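Local coordinates for conserved protein MTH689 (Methanothermobacter thermautotrophicus, PDB 2WNY) that is of unknown function but belongs to a predicted RNA-binding family and is linked to the archaeal exosome superoperon, at residues R66-K71 and I116-K121; E74-R79 and L93-D98; M80-D85 and W107-H112. The protein carries 1 engineered substitution. All coordinates share one frame; numbering follows the deposited sequence.

Interaction 1 (R66-K71 and I116-K121)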
loop_
_atom_site.group_PDB
_atom_site.type_symbol
_atom_site.label_atom_id
_atom_site.label_comp_id
_atom_site.label_asym_id
_atom_site.label_seq_id
_atom_site.Cartn_x
_atom_site.Cartn_y
_atom_site.Cartn_z
ATOM N N ARG A 66 6.246 9.485 -6.188
ATOM C CA ARG A 66 6.077 10.835 -5.697
ATOM C C ARG A 66 4.607 11.196 -5.611
ATOM O O ARG A 66 4.180 11.830 -4.640
ATOM C CB ARG A 66 6.907 11.831 -6.515
ATOM C CG ARG A 66 8.423 11.641 -6.264
ATOM C CD ARG A 66 9.258 12.674 -7.010
ATOM N NE ARG A 66 9.354 13.944 -6.294
ATOM C CZ ARG A 66 8.914 15.108 -6.766
ATOM N NH1 ARG A 66 8.347 15.182 -7.965
ATOM N NH2 ARG A 66 9.053 16.205 -6.038
ATOM N N GLU A 67 3.832 10.807 -6.623
ATOM C CA GLU A 67 2.381 11.008 -6.597
ATOM C C GLU A 67 1.725 10.276 -5.419
ATOM O O GLU A 67 0.775 10.771 -4.780
ATOM C CB GLU A 67 1.739 10.518 -7.910
ATOM C CG GLU A 67 0.213 10.654 -7.911
ATOM C CD GLU A 67 -0.414 10.605 -9.302
ATOM O OE1 GLU A 67 0.318 10.544 -10.313
ATOM O OE2 GLU A 67 -1.654 10.648 -9.383
ATOM N N PHE A 68 2.212 9.075 -5.147
ATOM C CA PHE A 68 1.723 8.322 -4.008
ATOM C C PHE A 68 1.993 9.077 -2.684
ATOM O O PHE A 68 1.107 9.190 -1.830
ATOM C CB PHE A 68 2.378 6.959 -3.956
ATOM C CG PHE A 68 2.005 6.170 -2.728
ATOM C CD1 PHE A 68 0.886 5.346 -2.733
ATOM C CD2 PHE A 68 2.747 6.300 -1.550
ATOM C CE1 PHE A 68 0.524 4.618 -1.582
ATOM C CE2 PHE A 68 2.407 5.574 -0.396
ATOM C CZ PHE A 68 1.288 4.746 -0.405
ATOM N N MET A 69 3.215 9.565 -2.518
ATOM C CA MET A 69 3.587 10.278 -1.293
ATOM C C MET A 69 2.757 11.556 -1.118
ATOM O O MET A 69 2.384 11.913 0.003
ATOM C CB MET A 69 5.080 10.598 -1.247
ATOM C CG MET A 69 5.983 9.395 -0.887
ATOM S SD MET A 69 5.464 8.477 0.600
ATOM C CE MET A 69 5.703 9.812 1.820
ATOM N N GLU A 70 2.451 12.218 -2.229
ATOM C CA GLU A 70 1.572 13.388 -2.210
ATOM C C GLU A 70 0.203 13.019 -1.600
ATOM O O GLU A 70 -0.280 13.685 -0.695
ATOM C CB GLU A 70 1.350 13.894 -3.630
ATOM C CG GLU A 70 2.399 14.826 -4.170
ATOM C CD GLU A 70 1.815 15.723 -5.253
ATOM O OE1 GLU A 70 1.081 15.204 -6.131
ATOM O OE2 GLU A 70 2.073 16.948 -5.219
ATOM N N LYS A 71 -0.407 11.943 -2.093
ATOM C CA LYS A 71 -1.720 11.524 -1.606
ATOM C C LYS A 71 -1.615 10.937 -0.190
ATOM O O LYS A 71 -2.447 11.219 0.681
ATOM C CB LYS A 71 -2.334 10.507 -2.571
ATOM C CG LYS A 71 -3.610 9.822 -2.086
ATOM C CD LYS A 71 -4.810 10.741 -2.123
ATOM C CE LYS A 71 -6.099 9.940 -2.004
ATOM N NZ LYS A 71 -7.232 10.733 -2.538
ATOM N N ILE A 116 -6.141 -3.988 0.078
ATOM C CA ILE A 116 -5.010 -3.700 -0.768
ATOM C C ILE A 116 -3.805 -3.625 0.175
ATOM O O ILE A 116 -3.754 -2.754 1.045
ATOM C CB ILE A 116 -5.209 -2.372 -1.508
ATOM C CG1 ILE A 116 -6.545 -2.409 -2.279
ATOM C CG2 ILE A 116 -4.018 -2.106 -2.457
ATOM C CD1 ILE A 116 -6.757 -1.258 -3.233
ATOM N N HIS A 117 -2.865 -4.561 0.040
ATOM C CA HIS A 117 -1.752 -4.608 0.989
ATOM C C HIS A 117 -0.590 -3.847 0.365
ATOM O O HIS A 117 -0.153 -4.189 -0.735
ATOM C CB HIS A 117 -1.292 -6.045 1.265
ATOM C CG HIS A 117 -2.309 -6.908 1.957
ATOM N ND1 HIS A 117 -3.497 -7.293 1.368
ATOM C CD2 HIS A 117 -2.278 -7.520 3.169
ATOM C CE1 HIS A 117 -4.175 -8.063 2.202
ATOM N NE2 HIS A 117 -3.458 -8.217 3.301
ATOM N N LEU A 118 -0.088 -2.842 1.066
ATOM C CA LEU A 118 1.133 -2.153 0.640
ATOM C C LEU A 118 2.293 -2.435 1.593
ATOM O O LEU A 118 2.145 -2.375 2.831
ATOM C CB LEU A 118 0.891 -0.654 0.540
ATOM C CG LEU A 118 -0.398 -0.232 -0.174
ATOM C CD1 LEU A 118 -0.638 1.249 0.041
ATOM C CD2 LEU A 118 -0.342 -0.557 -1.646
ATOM N N LYS A 119 3.427 -2.807 1.018
ATOM C CA LYS A 119 4.670 -2.884 1.778
ATOM C C LYS A 119 5.517 -1.723 1.273
ATOM O O LYS A 119 6.061 -1.761 0.158
ATOM C CB LYS A 119 5.367 -4.227 1.570
ATOM C CG LYS A 119 6.694 -4.360 2.320
ATOM C CD LYS A 119 7.326 -5.738 2.146
ATOM C CE LYS A 119 8.253 -5.812 0.928
ATOM N NZ LYS A 119 9.405 -4.858 1.012
ATOM N N ILE A 120 5.591 -0.676 2.074
ATOM C CA ILE A 120 6.270 0.550 1.670
ATOM C C ILE A 120 7.699 0.620 2.256
ATOM O O ILE A 120 7.878 0.757 3.478
ATOM C CB ILE A 120 5.467 1.804 2.092
ATOM C CG1 ILE A 120 4.036 1.769 1.545
ATOM C CG2 ILE A 120 6.191 3.101 1.591
ATOM C CD1 ILE A 120 3.072 2.780 2.236
ATOM N N LYS A 121 8.709 0.536 1.383
ATOM C CA LYS A 121 10.108 0.667 1.815
ATOM C C LYS A 121 10.469 2.141 2.052
ATOM O O LYS A 121 10.768 2.895 1.121
ATOM C CB LYS A 121 11.087 -0.003 0.836
ATOM C CG LYS A 121 12.521 -0.175 1.416
ATOM C CD LYS A 121 13.404 -0.951 0.462
ATOM C CE LYS A 121 14.845 -0.980 0.945
ATOM N NZ LYS A 121 15.702 -1.659 -0.057
#

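Interaction 2 (E74-R79 and L93-D98)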
loop_
_atom_site.group_PDB
_atom_site.type_symbol
_atom_site.label_atom_id
_atom_site.label_comp_id
_atom_site.label_asym_id
_atom_site.label_seq_id
_atom_site.Cartn_x
_atom_site.Cartn_y
_atom_site.Cartn_z
ATOM N N GLU A 74 -1.520 13.789 2.249
ATOM C CA GLU A 74 -2.833 14.430 2.460
ATOM C C GLU A 74 -3.699 13.555 3.375
ATOM O O GLU A 74 -4.317 14.040 4.325
ATOM C CB GLU A 74 -3.579 14.650 1.138
ATOM C CG GLU A 74 -2.839 15.464 0.096
ATOM C CD GLU A 74 -3.423 15.307 -1.308
ATOM O OE1 GLU A 74 -4.315 14.448 -1.520
ATOM O OE2 GLU A 74 -2.980 16.055 -2.207
ATOM N N VAL A 75 -3.716 12.260 3.083
ATOM C CA VAL A 75 -4.530 11.301 3.831
ATOM C C VAL A 75 -4.096 11.236 5.307
ATOM O O VAL A 75 -4.928 11.342 6.199
ATOM C CB VAL A 75 -4.495 9.888 3.161
ATOM C CG1 VAL A 75 -5.153 8.822 4.042
ATOM C CG2 VAL A 75 -5.175 9.931 1.784
ATOM N N PHE A 76 -2.792 11.108 5.550
ATOM C CA PHE A 76 -2.287 10.741 6.876
ATOM C C PHE A 76 -1.658 11.858 7.722
ATOM O O PHE A 76 -1.170 11.601 8.837
ATOM C CB PHE A 76 -1.374 9.508 6.756
ATOM C CG PHE A 76 -2.114 8.273 6.356
ATOM C CD1 PHE A 76 -3.138 7.779 7.168
ATOM C CD2 PHE A 76 -1.819 7.611 5.158
ATOM C CE1 PHE A 76 -3.851 6.645 6.815
ATOM C CE2 PHE A 76 -2.522 6.451 4.778
ATOM C CZ PHE A 76 -3.542 5.966 5.604
ATOM N N ARG A 77 -1.683 13.090 7.200
ATOM C CA ARG A 77 -1.313 14.299 7.952
ATOM C C ARG A 77 -2.040 14.243 9.295
ATOM O O ARG A 77 -3.262 14.065 9.320
ATOM C CB ARG A 77 -1.734 15.546 7.150
ATOM C CG ARG A 77 -1.630 16.927 7.847
ATOM C CD ARG A 77 -0.208 17.479 7.902
ATOM N NE ARG A 77 0.435 17.538 6.587
ATOM C CZ ARG A 77 1.716 17.851 6.382
ATOM N NH1 ARG A 77 2.517 18.152 7.405
ATOM N NH2 ARG A 77 2.200 17.870 5.145
ATOM N N GLY A 78 -1.282 14.334 10.391
ATOM C CA GLY A 78 -1.825 14.300 11.753
ATOM C C GLY A 78 -2.443 12.981 12.189
ATOM O O GLY A 78 -3.158 12.923 13.183
ATOM N N ARG A 79 -2.169 11.914 11.446
ATOM C CA ARG A 79 -2.718 10.614 11.773
ATOM C C ARG A 79 -1.588 9.613 12.001
ATOM O O ARG A 79 -1.718 8.414 11.697
ATOM C CB ARG A 79 -3.659 10.151 10.650
ATOM C CG ARG A 79 -4.977 10.902 10.607
ATOM C CD ARG A 79 -5.796 10.538 9.396
ATOM N NE ARG A 79 -6.247 9.145 9.446
ATOM C CZ ARG A 79 -6.977 8.551 8.506
ATOM N NH1 ARG A 79 -7.346 9.213 7.418
ATOM N NH2 ARG A 79 -7.343 7.286 8.654
ATOM N N LEU A 93 7.001 0.098 6.056
ATOM C CA LEU A 93 5.690 0.442 6.584
ATOM C C LEU A 93 4.672 -0.437 5.881
ATOM O O LEU A 93 4.536 -0.377 4.648
ATOM C CB LEU A 93 5.359 1.921 6.329
ATOM C CG LEU A 93 3.904 2.389 6.519
ATOM C CD1 LEU A 93 3.400 2.147 7.955
ATOM C CD2 LEU A 93 3.757 3.860 6.160
ATOM N N PHE A 94 3.950 -1.241 6.663
ATOM C CA PHE A 94 2.912 -2.105 6.100
ATOM C C PHE A 94 1.554 -1.480 6.310
ATOM O O PHE A 94 1.116 -1.267 7.454
ATOM C CB PHE A 94 2.930 -3.470 6.755
ATOM C CG PHE A 94 4.107 -4.303 6.379
ATOM C CD1 PHE A 94 4.011 -5.244 5.357
ATOM C CD2 PHE A 94 5.317 -4.165 7.053
ATOM C CE1 PHE A 94 5.109 -6.036 5.012
ATOM C CE2 PHE A 94 6.419 -4.961 6.716
ATOM C CZ PHE A 94 6.313 -5.896 5.702
ATOM N N LEU A 95 0.892 -1.194 5.199
ATOM C CA LEU A 95 -0.372 -0.480 5.217
ATOM C C LEU A 95 -1.388 -1.237 4.382
ATOM O O LEU A 95 -1.151 -1.525 3.202
ATOM C CB LEU A 95 -0.171 0.934 4.664
ATOM C CG LEU A 95 -1.414 1.813 4.589
ATOM C CD1 LEU A 95 -2.038 2.006 5.984
ATOM C CD2 LEU A 95 -1.052 3.145 3.940
ATOM N N ARG A 96 -2.509 -1.565 5.013
ATOM C CA ARG A 96 -3.625 -2.219 4.337
ATOM C C ARG A 96 -4.777 -1.238 4.212
ATOM O O ARG A 96 -5.172 -0.600 5.196
ATOM C CB ARG A 96 -4.104 -3.418 5.141
ATOM C CG ARG A 96 -3.049 -4.415 5.499
ATOM C CD ARG A 96 -3.653 -5.620 6.178
ATOM N NE ARG A 96 -2.602 -6.526 6.627
ATOM C CZ ARG A 96 -2.802 -7.775 7.034
ATOM N NH1 ARG A 96 -4.024 -8.284 7.063
ATOM N NH2 ARG A 96 -1.771 -8.516 7.418
ATOM N N LEU A 97 -5.344 -1.158 3.016
ATOM C CA LEU A 97 -6.448 -0.238 2.756
ATOM C C LEU A 97 -7.651 -1.027 2.268
ATOM O O LEU A 97 -7.501 -2.013 1.507
ATOM C CB LEU A 97 -6.032 0.815 1.720
ATOM C CG LEU A 97 -4.868 1.776 2.057
ATOM C CD1 LEU A 97 -4.363 2.501 0.801
ATOM C CD2 LEU A 97 -5.244 2.791 3.137
ATOM N N ASP A 98 -8.830 -0.609 2.725
ATOM C CA ASP A 98 -10.078 -1.256 2.345
ATOM C C ASP A 98 -10.255 -1.217 0.831
ATOM O O ASP A 98 -10.152 -0.164 0.211
ATOM C CB ASP A 98 -11.286 -0.607 3.034
ATOM C CG ASP A 98 -12.559 -1.410 2.829
ATOM O OD1 ASP A 98 -12.882 -2.223 3.702
ATOM O OD2 ASP A 98 -13.196 -1.283 1.767
#

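Interaction 3 (M80-D85 and W107-H112)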
loop_
_atom_site.group_PDB
_atom_site.type_symbol
_atom_site.label_atom_id
_atom_site.label_comp_id
_atom_site.label_asym_id
_atom_site.label_seq_id
_atom_site.Cartn_x
_atom_site.Cartn_y
_atom_site.Cartn_z
ATOM N N MET A 80 -0.472 10.098 12.537
ATOM C CA MET A 80 0.720 9.255 12.652
ATOM C C MET A 80 0.484 8.106 13.634
ATOM O O MET A 80 0.944 6.985 13.407
ATOM C CB MET A 80 1.959 10.080 13.029
ATOM C CG MET A 80 3.261 9.281 13.106
ATOM S SD MET A 80 3.769 8.474 11.563
ATOM C CE MET A 80 5.076 7.415 12.178
ATOM N N ASP A 81 -0.271 8.380 14.691
ATOM C CA ASP A 81 -0.572 7.378 15.711
ATOM C C ASP A 81 -1.314 6.144 15.150
ATOM O O ASP A 81 -1.295 5.081 15.769
ATOM C CB ASP A 81 -1.347 8.018 16.861
ATOM C CG ASP A 81 -2.748 8.440 16.459
ATOM O OD1 ASP A 81 -2.978 8.772 15.274
ATOM O OD2 ASP A 81 -3.625 8.435 17.343
ATOM N N GLU A 82 -1.936 6.287 13.979
ATOM C CA GLU A 82 -2.583 5.167 13.292
ATOM C C GLU A 82 -1.593 4.314 12.491
ATOM O O GLU A 82 -1.945 3.237 12.005
ATOM C CB GLU A 82 -3.682 5.665 12.345
ATOM C CG GLU A 82 -4.914 6.237 13.037
ATOM C CD GLU A 82 -5.966 6.692 12.043
ATOM O OE1 GLU A 82 -6.473 5.842 11.270
ATOM O OE2 GLU A 82 -6.286 7.902 12.034
ATOM N N LEU A 83 -0.363 4.794 12.340
ATOM C CA LEU A 83 0.614 4.122 11.477
ATOM C C LEU A 83 1.805 3.589 12.254
ATOM O O LEU A 83 2.472 2.660 11.805
ATOM C CB LEU A 83 1.099 5.072 10.372
ATOM C CG LEU A 83 0.077 5.652 9.384
ATOM C CD1 LEU A 83 0.780 6.554 8.396
ATOM C CD2 LEU A 83 -0.711 4.555 8.631
ATOM N N GLU A 84 2.050 4.188 13.421
ATOM C CA GLU A 84 3.254 3.962 14.224
ATOM C C GLU A 84 3.577 2.496 14.494
ATOM O O GLU A 84 4.748 2.117 14.568
ATOM C CB GLU A 84 3.143 4.716 15.555
ATOM C CG GLU A 84 3.269 6.229 15.411
ATOM C CD GLU A 84 3.174 6.983 16.732
ATOM O OE1 GLU A 84 2.231 6.731 17.523
ATOM O OE2 GLU A 84 4.047 7.848 16.963
ATOM N N ASP A 85 2.539 1.680 14.648
ATOM C CA ASP A 85 2.717 0.270 14.993
ATOM C C ASP A 85 2.752 -0.626 13.752
ATOM O O ASP A 85 2.953 -1.832 13.855
ATOM C CB ASP A 85 1.626 -0.181 15.969
ATOM C CG ASP A 85 0.253 0.317 15.570
ATOM O OD1 ASP A 85 -0.250 -0.112 14.508
ATOM O OD2 ASP A 85 -0.316 1.141 16.323
ATOM N N TRP A 107 -9.173 6.209 0.934
ATOM C CA TRP A 107 -8.135 5.405 1.561
ATOM C C TRP A 107 -8.550 5.135 2.990
ATOM O O TRP A 107 -8.554 6.038 3.835
ATOM C CB TRP A 107 -6.800 6.138 1.543
ATOM C CG TRP A 107 -6.093 6.174 0.231
ATOM C CD1 TRP A 107 -6.644 6.085 -1.030
ATOM C CD2 TRP A 107 -4.683 6.366 0.043
ATOM N NE1 TRP A 107 -5.646 6.201 -1.991
ATOM C CE2 TRP A 107 -4.440 6.375 -1.356
ATOM C CE3 TRP A 107 -3.599 6.532 0.924
ATOM C CZ2 TRP A 107 -3.148 6.496 -1.890
ATOM C CZ3 TRP A 107 -2.317 6.665 0.390
ATOM C CH2 TRP A 107 -2.108 6.671 -0.998
ATOM N N GLU A 108 -8.905 3.888 3.267
ATOM C CA GLU A 108 -9.347 3.523 4.608
ATOM C C GLU A 108 -8.410 2.439 5.137
ATOM O O GLU A 108 -8.442 1.311 4.657
ATOM C CB GLU A 108 -10.805 3.049 4.573
ATOM C CG GLU A 108 -11.435 2.683 5.945
ATOM C CD GLU A 108 -11.551 3.873 6.891
ATOM O OE1 GLU A 108 -12.178 4.881 6.506
ATOM O OE2 GLU A 108 -11.019 3.790 8.019
ATOM N N PRO A 109 -7.582 2.783 6.142
ATOM C CA PRO A 109 -6.690 1.781 6.720
ATOM C C PRO A 109 -7.503 0.702 7.430
ATOM O O PRO A 109 -8.496 0.995 8.102
ATOM C CB PRO A 109 -5.848 2.584 7.724
ATOM C CG PRO A 109 -6.674 3.805 8.043
ATOM C CD PRO A 109 -7.522 4.083 6.838
ATOM N N VAL A 110 -7.109 -0.548 7.236
ATOM C CA VAL A 110 -7.744 -1.660 7.931
ATOM C C VAL A 110 -6.668 -2.571 8.505
ATOM O O VAL A 110 -5.491 -2.468 8.134
ATOM C CB VAL A 110 -8.695 -2.469 7.009
ATOM C CG1 VAL A 110 -9.936 -1.646 6.626
ATOM C CG2 VAL A 110 -7.957 -2.966 5.774
ATOM N N ARG A 111 -7.074 -3.466 9.398
ATOM C CA ARG A 111 -6.136 -4.370 10.052
ATOM C C ARG A 111 -6.207 -5.782 9.472
ATOM O O ARG A 111 -5.192 -6.473 9.351
ATOM C CB ARG A 111 -6.384 -4.391 11.565
ATOM C CG ARG A 111 -6.138 -3.052 12.239
ATOM C CD ARG A 111 -4.658 -2.708 12.275
ATOM N NE ARG A 111 -4.400 -1.446 12.961
ATOM C CZ ARG A 111 -3.207 -1.060 13.407
ATOM N NH1 ARG A 111 -2.140 -1.838 13.250
ATOM N NH2 ARG A 111 -3.078 0.114 14.013
ATOM N N HIS A 112 -7.418 -6.203 9.137
ATOM C CA HIS A 112 -7.645 -7.515 8.564
ATOM C C HIS A 112 -8.746 -7.377 7.521
ATOM O O HIS A 112 -9.384 -6.320 7.398
ATOM C CB HIS A 112 -8.074 -8.538 9.637
ATOM C CG HIS A 112 -7.070 -8.754 10.734
ATOM N ND1 HIS A 112 -5.774 -9.165 10.498
ATOM C CD2 HIS A 112 -7.186 -8.642 12.081
ATOM C CE1 HIS A 112 -5.130 -9.278 11.648
ATOM N NE2 HIS A 112 -5.967 -8.968 12.625
#

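Interaction 1 (R66-K71 and I116-K121)
The phenyl ring of F68 meets the ends of L118 and I120, where helix 62-76 lies on one face of the antiparallel sheet of this alpha+beta fold. The contact is wholly apolar, and all three side chains are buried. The far end of the ring does the touching. CZ of F68 lies 3.7 Å from CD1 of I120, and CE2 of F68 is 3.9 Å from the same methyl. On the L118 side, CE1 of F68 is 3.9 Å from L118 CD1. Both methyls approach the ring obliquely, and CZ is near both, with 4.0 Å between F68 CZ and L118 CD1.

F68 places CG anti to its backbone N (chi1 175°), which carries the ring to the strand. L118 and I120 stand two residues apart on strand 115-122, so they show their side chains on the same face of the sheet. They come at the ring from the opposite direction. With an alanine at F68, both CD1 methyls would lose their ring partner, and a gap would probably open between helix and strand.

Further out, the F68 ring also meets the indole of W107, with the planes about 35° apart, and it touches I11 of strand 8-17. K71, three residues later, makes a cation-pi contact with the same indole. Strand 115-122 is paired on both sides. L118 and I120 pair through their backbones with L95 and L93 on one neighbouring strand. H117 and K119 pair with C14 and S12 on the other. Within the helix, E70 N donates to R66 O at 3.0 Å and K71 N donates to E67 O at 3.2 Å.

Interaction 2 (E74-R79 and L93-D98)
F76, the last residue of helix 62-76, reaches L95 and L97 on strand 92-98 with its ring. It has the most surface buried here. L95 follows, and L97 adds a smaller share. No hydrogen bond crosses between the two segments, and the backbones stay well apart, with 11.5 Å between CA of F76 and CA of L95.

The two leucines use the same kind of methyl but meet the ring differently. L95 brings CD2 in obliquely, 3.7 Å from F76 CE2 and 4.1 Å from F76 CZ. L97 sends its CD2 to the ring edge, near the ring plane, 4.4 Å from F76 CZ. F76 carries CG anti to its carbonyl carbon (chi1 -67°), and the ring then points from the helix end to the sheet. L95 comes to meet it from the opposite direction.

The ring is also packed from its own side. V75 CG1 sits over the ring centre of F76, 3.5 Å above its plane. CE1 of F76 in turn lies over the flat face of the R79 guanidinium. F72, one turn earlier, and L83 also touch F76. NH1 of R79 makes only a weak bond to V75 O.

The chain leaves the helix in a type II turn from F76 to R79, closed by R79 N donating to F76 O at 2.8 Å. G78 occupies the turn position with positive phi (67°), which suits glycine. Together these features form a buried helix-on-sheet join in an alpha+beta fold: the chain turns away at the helix C-terminus just after an aromatic side chain has been set against one face of an antiparallel sheet.

Interaction 3 (M80-D85 and W107-H112)
R111 and D85 make a salt bridge across the contact. The guanidinium comes end-on, and both NH1 and NH2 give a hydrogen bond to the single oxygen OD1. NH1 of R111 is 2.9 Å from D85 OD1 with an angle of 146°, and NH2 of R111 is also 2.9 Å from D85 OD1, with 144°. OD1 lies in the guanidinium plane. It is met on its syn side, though both donors are somewhat out of the carboxylate plane, and the two planes are 32° apart. The bend of R111 at chi2 helps bring its end to D85. OD2 takes no part in this grip and lies 3.7 Å from R111 NH2.

The contact joins the connection between helix 62-76 and strand 92-98, which holds a short 3-10 segment at 80-82, to strand 109-110. That strand is at the border of the antiparallel sheet within this chain.

Away from the salt bridge there is one van der Waals contact between a carbon and a charged oxygen: P109 CG is 3.8 Å from E82 OE1. The charged end of E82 has a stronger partner in R79, whose NE bridges to OE2.

Backbone atoms play a lesser part. E82 O is 3.9 Å from R111 NH2, without a hydrogen bond, and instead accepts from R86 NE. In the loop, L83 N donates to M80 O at 2.8 Å.

Overall arrangement
Interactions 1 and 2 are buried and apolar. Both set a phenylalanine of helix 62-76 against the same face of the sheet, on neighbouring strands 115-122 and 92-98. These strands are tied to each other by backbone hydrogen bonds such as L118 N to L95 O. Interaction 3 lies at the surface, at one of the two edge strands, 109-110, and the loop after it, and rests mainly on charge. W107 links it inward, since its indole touches F68 and K71 of interaction 1. R79 links it to interaction 2, packing against both F76 and P109. The chemistry thus shifts from aliphatic-aromatic contacts in the core to a salt bridge at the sheet border.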